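Local coordinates for protein histone-lysine N-methyltransferase family member SUVH9 (Arabidopsis thaliana, PDB 4NJ5) that acts in gene silencing without methyltransferase activity of its own, and may bind methylated DNA and recruit RNA polymerase V to chromatin, at residues A[19-24]-A[422-427]; A[49-54]-A[84-89]. One frame throughout, in Å; residues are numbered along the deposited sequence.

Contact 1: residues A[19-24]-A[422-427]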
loop_
_atom_site.group_PDB
_atom_site.type_symbol
_atom_site.label_atom_id
_atom_site.label_comp_id
_atom_site.label_asym_id
_atom_site.label_seq_id
_atom_site.Cartn_x
_atom_site.Cartn_y
_atom_site.Cartn_z
ATOM N N THR A 19 -2.214 -9.031 -10.446
ATOM C CA THR A 19 -0.820 -8.926 -10.849
ATOM C C THR A 19 0.028 -8.361 -9.717
ATOM O O THR A 19 1.103 -8.886 -9.415
ATOM C CB THR A 19 -0.637 -8.046 -12.103
ATOM O OG1 THR A 19 -1.443 -8.556 -13.174
ATOM C CG2 THR A 19 0.824 -8.042 -12.531
ATOM N N ARG A 20 -0.457 -7.298 -9.087
ATOM C CA ARG A 20 0.293 -6.671 -8.006
ATOM C C ARG A 20 0.421 -7.603 -6.804
ATOM O O ARG A 20 1.475 -7.656 -6.153
ATOM C CB ARG A 20 -0.319 -5.323 -7.616
ATOM C CG ARG A 20 -0.230 -4.280 -8.730
ATOM C CD ARG A 20 -0.345 -2.856 -8.205
ATOM N NE ARG A 20 0.809 -2.470 -7.394
ATOM C CZ ARG A 20 1.048 -1.229 -6.979
ATOM N NH1 ARG A 20 0.217 -0.246 -7.305
ATOM N NH2 ARG A 20 2.121 -0.967 -6.246
ATOM N N MET A 21 -0.644 -8.352 -6.528
ATOM C CA MET A 21 -0.600 -9.340 -5.450
ATOM C C MET A 21 0.483 -10.389 -5.698
ATOM O O MET A 21 1.250 -10.746 -4.787
ATOM C CB MET A 21 -1.957 -10.014 -5.281
ATOM C CG MET A 21 -2.780 -9.464 -4.139
ATOM S SD MET A 21 -4.170 -10.547 -3.780
ATOM C CE MET A 21 -5.159 -10.289 -5.251
ATOM N N ILE A 22 0.548 -10.875 -6.935
ATOM C CA ILE A 22 1.594 -11.817 -7.314
ATOM C C ILE A 22 2.982 -11.204 -7.148
ATOM O O ILE A 22 3.866 -11.812 -6.541
ATOM C CB ILE A 22 1.426 -12.313 -8.761
ATOM C CG1 ILE A 22 0.222 -13.251 -8.867
ATOM C CG2 ILE A 22 2.685 -13.028 -9.230
ATOM C CD1 ILE A 22 0.046 -13.861 -10.245
ATOM N N TYR A 23 3.168 -9.997 -7.676
ATOM C CA TYR A 23 4.473 -9.341 -7.603
ATOM C C TYR A 23 4.975 -9.187 -6.163
ATOM O O TYR A 23 6.074 -9.645 -5.825
ATOM C CB TYR A 23 4.449 -7.985 -8.317
ATOM C CG TYR A 23 5.775 -7.259 -8.273
ATOM C CD1 TYR A 23 6.805 -7.597 -9.143
ATOM C CD2 TYR A 23 5.996 -6.240 -7.361
ATOM C CE1 TYR A 23 8.019 -6.937 -9.103
ATOM C CE2 TYR A 23 7.208 -5.577 -7.311
ATOM C CZ TYR A 23 8.214 -5.928 -8.184
ATOM O OH TYR A 23 9.417 -5.266 -8.133
ATOM N N ASP A 24 4.163 -8.562 -5.315
ATOM C CA ASP A 24 4.566 -8.344 -3.927
ATOM C C ASP A 24 4.746 -9.645 -3.133
ATOM O O ASP A 24 5.665 -9.751 -2.306
ATOM C CB ASP A 24 3.605 -7.382 -3.218
ATOM C CG ASP A 24 3.867 -5.928 -3.581
ATOM O OD1 ASP A 24 5.052 -5.555 -3.715
ATOM O OD2 ASP A 24 2.891 -5.160 -3.737
ATOM N N GLU A 422 -7.790 -13.414 -0.713
ATOM C CA GLU A 422 -7.294 -14.713 -0.265
ATOM C C GLU A 422 -6.123 -15.245 -1.093
ATOM O O GLU A 422 -5.417 -16.154 -0.665
ATOM C CB GLU A 422 -8.437 -15.732 -0.151
ATOM C CG GLU A 422 -9.307 -15.517 1.081
ATOM C CD GLU A 422 -10.423 -16.535 1.219
ATOM O OE1 GLU A 422 -10.505 -17.453 0.379
ATOM O OE2 GLU A 422 -11.223 -16.416 2.172
ATOM N N ASP A 423 -5.921 -14.667 -2.272
ATOM C CA ASP A 423 -4.802 -15.056 -3.130
ATOM C C ASP A 423 -3.492 -14.388 -2.713
ATOM O O ASP A 423 -2.459 -14.571 -3.353
ATOM C CB ASP A 423 -5.106 -14.747 -4.597
ATOM C CG ASP A 423 -6.175 -15.652 -5.168
ATOM O OD1 ASP A 423 -6.431 -16.728 -4.576
ATOM O OD2 ASP A 423 -6.751 -15.299 -6.219
ATOM N N TRP A 424 -3.543 -13.603 -1.643
ATOM C CA TRP A 424 -2.349 -12.965 -1.093
ATOM C C TRP A 424 -1.366 -14.024 -0.593
ATOM O O TRP A 424 -1.718 -14.878 0.221
ATOM C CB TRP A 424 -2.745 -12.007 0.032
ATOM C CG TRP A 424 -1.602 -11.341 0.718
ATOM C CD1 TRP A 424 -1.243 -11.476 2.027
ATOM C CD2 TRP A 424 -0.662 -10.429 0.134
ATOM N NE1 TRP A 424 -0.137 -10.704 2.296
ATOM C CE2 TRP A 424 0.238 -10.052 1.152
ATOM C CE3 TRP A 424 -0.496 -9.896 -1.147
ATOM C CZ2 TRP A 424 1.292 -9.165 0.928
ATOM C CZ3 TRP A 424 0.550 -9.017 -1.369
ATOM C CH2 TRP A 424 1.430 -8.661 -0.336
ATOM N N GLY A 425 -0.142 -13.983 -1.107
ATOM C CA GLY A 425 0.860 -14.973 -0.754
ATOM C C GLY A 425 0.909 -16.162 -1.701
ATOM O O GLY A 425 1.805 -17.001 -1.605
ATOM N N ASP A 426 -0.055 -16.237 -2.616
ATOM C CA ASP A 426 -0.104 -17.318 -3.599
ATOM C C ASP A 426 0.949 -17.093 -4.682
ATOM O O ASP A 426 0.968 -16.057 -5.338
ATOM C CB ASP A 426 -1.506 -17.427 -4.219
ATOM C CG ASP A 426 -1.690 -18.684 -5.071
ATOM O OD1 ASP A 426 -0.768 -19.053 -5.822
ATOM O OD2 ASP A 426 -2.769 -19.307 -4.991
ATOM N N LEU A 427 1.814 -18.083 -4.868
ATOM C CA LEU A 427 2.886 -18.005 -5.850
ATOM C C LEU A 427 2.738 -19.090 -6.903
ATOM O O LEU A 427 3.687 -19.390 -7.632
ATOM C CB LEU A 427 4.236 -18.171 -5.155
ATOM C CG LEU A 427 4.522 -17.205 -4.008
ATOM C CD1 LEU A 427 5.780 -17.627 -3.275
ATOM C CD2 LEU A 427 4.653 -15.798 -4.548
#

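Contact 2: residues A[49-54]-A[84-89]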
loop_
_atom_site.group_PDB
_atom_site.type_symbol
_atom_site.label_atom_id
_atom_site.label_comp_id
_atom_site.label_asym_id
_atom_site.label_seq_id
_atom_site.Cartn_x
_atom_site.Cartn_y
_atom_site.Cartn_z
ATOM N N GLY A 49 17.361 -5.429 -5.430
ATOM C CA GLY A 49 17.753 -6.628 -6.141
ATOM C C GLY A 49 16.644 -7.665 -6.157
ATOM O O GLY A 49 16.394 -8.304 -7.183
ATOM N N LYS A 50 15.972 -7.832 -5.020
ATOM C CA LYS A 50 14.872 -8.788 -4.924
ATOM C C LYS A 50 13.665 -8.332 -5.741
ATOM O O LYS A 50 12.936 -9.150 -6.306
ATOM C CB LYS A 50 14.489 -9.031 -3.463
ATOM C CG LYS A 50 14.981 -10.364 -2.915
ATOM C CD LYS A 50 16.418 -10.645 -3.315
ATOM C CE LYS A 50 16.819 -12.063 -2.939
ATOM N NZ LYS A 50 18.021 -12.533 -3.682
ATOM N N ALA A 51 13.467 -7.020 -5.808
ATOM C CA ALA A 51 12.432 -6.446 -6.650
ATOM C C ALA A 51 12.706 -6.761 -8.121
ATOM O O ALA A 51 11.809 -7.187 -8.857
ATOM C CB ALA A 51 12.359 -4.950 -6.432
ATOM N N GLY A 52 13.953 -6.554 -8.538
ATOM C CA GLY A 52 14.360 -6.833 -9.902
ATOM C C GLY A 52 14.218 -8.304 -10.247
ATOM O O GLY A 52 13.797 -8.661 -11.354
ATOM N N LYS A 53 14.564 -9.162 -9.293
ATOM C CA LYS A 53 14.444 -10.598 -9.504
ATOM C C LYS A 53 12.984 -11.017 -9.642
ATOM O O LYS A 53 12.644 -11.827 -10.509
ATOM C CB LYS A 53 15.118 -11.378 -8.378
ATOM C CG LYS A 53 15.323 -12.846 -8.706
ATOM C CD LYS A 53 16.003 -13.000 -10.057
ATOM C CE LYS A 53 16.415 -14.439 -10.320
ATOM N NZ LYS A 53 15.246 -15.359 -10.332
ATOM N N ALA A 54 12.125 -10.459 -8.791
ATOM C CA ALA A 54 10.692 -10.723 -8.882
ATOM C C ALA A 54 10.172 -10.313 -10.260
ATOM O O ALA A 54 9.415 -11.050 -10.902
ATOM C CB ALA A 54 9.944 -9.989 -7.785
ATOM N N PHE A 84 3.959 3.070 -6.570
ATOM C CA PHE A 84 4.861 1.945 -6.770
ATOM C C PHE A 84 6.165 2.230 -6.034
ATOM O O PHE A 84 6.510 3.388 -5.805
ATOM C CB PHE A 84 5.113 1.736 -8.264
ATOM C CG PHE A 84 3.855 1.539 -9.057
ATOM C CD1 PHE A 84 3.176 2.623 -9.588
ATOM C CD2 PHE A 84 3.337 0.270 -9.251
ATOM C CE1 PHE A 84 2.008 2.442 -10.302
ATOM C CE2 PHE A 84 2.172 0.082 -9.968
ATOM C CZ PHE A 84 1.506 1.170 -10.493
ATOM N N PHE A 85 6.892 1.179 -5.665
ATOM C CA PHE A 85 8.080 1.351 -4.829
ATOM C C PHE A 85 9.392 1.027 -5.534
ATOM O O PHE A 85 10.467 1.315 -5.015
ATOM C CB PHE A 85 7.952 0.518 -3.558
ATOM C CG PHE A 85 6.738 0.845 -2.748
ATOM C CD1 PHE A 85 6.626 2.072 -2.113
ATOM C CD2 PHE A 85 5.704 -0.071 -2.618
ATOM C CE1 PHE A 85 5.507 2.381 -1.361
ATOM C CE2 PHE A 85 4.583 0.229 -1.865
ATOM C CZ PHE A 85 4.483 1.458 -1.236
ATOM N N PHE A 86 9.301 0.423 -6.712
ATOM C CA PHE A 86 10.489 0.028 -7.451
ATOM C C PHE A 86 10.327 0.315 -8.936
ATOM O O PHE A 86 9.215 0.272 -9.468
ATOM C CB PHE A 86 10.777 -1.464 -7.249
ATOM C CG PHE A 86 10.929 -1.871 -5.809
ATOM C CD1 PHE A 86 9.863 -2.427 -5.117
ATOM C CD2 PHE A 86 12.139 -1.710 -5.148
ATOM C CE1 PHE A 86 9.998 -2.811 -3.795
ATOM C CE2 PHE A 86 12.281 -2.094 -3.821
ATOM C CZ PHE A 86 11.208 -2.646 -3.144
ATOM N N ARG A 87 11.439 0.604 -9.604
ATOM C CA ARG A 87 11.425 0.823 -11.043
ATOM C C ARG A 87 10.928 -0.401 -11.802
ATOM O O ARG A 87 10.127 -0.286 -12.715
ATOM C CB ARG A 87 12.817 1.211 -11.537
ATOM C CG ARG A 87 13.317 2.545 -11.044
ATOM C CD ARG A 87 12.548 3.681 -11.673
ATOM N NE ARG A 87 13.411 4.594 -12.416
ATOM C CZ ARG A 87 13.540 4.585 -13.737
ATOM N NH1 ARG A 87 14.345 5.446 -14.339
ATOM N NH2 ARG A 87 12.855 3.711 -14.453
ATOM N N PHE A 88 11.407 -1.576 -11.415
ATOM C CA PHE A 88 11.063 -2.811 -12.116
ATOM C C PHE A 88 9.565 -3.077 -12.023
ATOM O O PHE A 88 8.941 -3.598 -12.958
ATOM C CB PHE A 88 11.837 -3.979 -11.520
ATOM C CG PHE A 88 12.490 -4.861 -12.543
ATOM C CD1 PHE A 88 11.758 -5.825 -13.212
ATOM C CD2 PHE A 88 13.841 -4.736 -12.820
ATOM C CE1 PHE A 88 12.363 -6.650 -14.146
ATOM C CE2 PHE A 88 14.446 -5.555 -13.748
ATOM C CZ PHE A 88 13.704 -6.516 -14.410
ATOM N N GLU A 89 8.998 -2.708 -10.881
ATOM C CA GLU A 89 7.563 -2.794 -10.661
ATOM C C GLU A 89 6.804 -2.087 -11.787
ATOM O O GLU A 89 5.784 -2.584 -12.263
ATOM C CB GLU A 89 7.209 -2.180 -9.304
ATOM C CG GLU A 89 5.807 -2.469 -8.832
ATOM C CD GLU A 89 5.571 -2.026 -7.397
ATOM O OE1 GLU A 89 6.498 -1.450 -6.784
ATOM O OE2 GLU A 89 4.455 -2.253 -6.883
#

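Contact 1: residues A[19-24]-A[422-427]
M21 and W424 account for most of the surface buried where the long N-terminal helix 8-35 packs against a type II beta turn, D423 to D426, in a loop of the SET domain. M21 lies on the side of the helix that faces the turn, and its CA is 5.9 Å from that of W424. With the methionine extended about CB-CG (chi2 -167°), SD lies against the turn backbone, 3.8 Å from W424 N; the bend at chi3 turns only CE. The methionine CG meets the indole at CE3, also at 3.8 Å. The sulfur therefore touches main chain, and the ring is met at its edge, near its plane, not over a face. W424 reaches the helix because its CG is anti to the backbone N (chi1 177°), which swings the six-membered ring alongside the helix. One turn further on, D24 CB comes to the same edge, 3.8 Å from W424 CH2. Only the D24 methylene touches the ring; its carboxylate is held by R27 and N493, and the indole NE1 bonds to the carbonyl of L330. No hydrogen bond joins the two segments themselves, but S25, the next residue of the helix, accepts the G425 N-H at its OG. G425 sits at phi 93°, the third position of the turn, where a CB would press on the carbonyl O of W424. The turn is closed by D426 N, which donates to D423 O at 3.0 Å.

Contact 2: residues A[49-54]-A[84-89]
This is a small apolar contact between a helix and a chain bend: helix 46-60 lies against the bend from strand 83-84 into helix 87-92, a bend that belongs to the SRA domain. Two CH-pi contacts carry it, one from A51 and one from G52. A51 points its CB at F86 and rests over one face of the ring, 3.6 Å from the centroid and 18° off the normal. The methyl is displaced toward the CG-CD2 bond, 3.5 Å from both F86 CG and F86 CD2. In F86 the CG stands anti to the carbonyl carbon, which carries the ring toward the helix, and a nearly perpendicular chi2 (98°) turns a face to A51. The second contact is made by backbone: G52 CA lies 4.0 Å from the centroid of the F88 ring, 25° off its normal, and G52 O sits over the ring centre on the same face. The closest approach of G52 CA is to F88 CD2, at 3.6 Å. With an alanine in place of F88, the ring face over G52 would be lost, and the CA and carbonyl of that glycine would probably be left without their aromatic cover. Within segment 84-89, the E89 carboxylate accepts from the bend's backbone: its OE1 takes the F85 N-H at 2.9 Å, from above the carboxylate plane, and the F86 N-H more weakly. The result is an N-terminal helix covered by two phenylalanines, F86 and F88, where strand 83-84 of the SRA (YDG) domain leads into helix 87-92.

Contacts 1 and 2 have centres about 15 Å apart and are joined through helix 8-35. Along the chain contact 2 is nested within the loop that contact 1 closes: helices 8-35 and 46-60 follow each other, segment 84-89 comes next, and segment 422-427 far later. The helix thus meets the SET domain through contact 1, while its residues R20 and Y23 meet contact 2. R20 NH2 forms a salt bridge to E89 OE2 at 2.7 Å, and Y23 OH probably hydrogen-bonds A51 O at 3.2 Å. The N-terminal helices touch both the SRA and the SET parts, consistent with a role in fixing their relative placement.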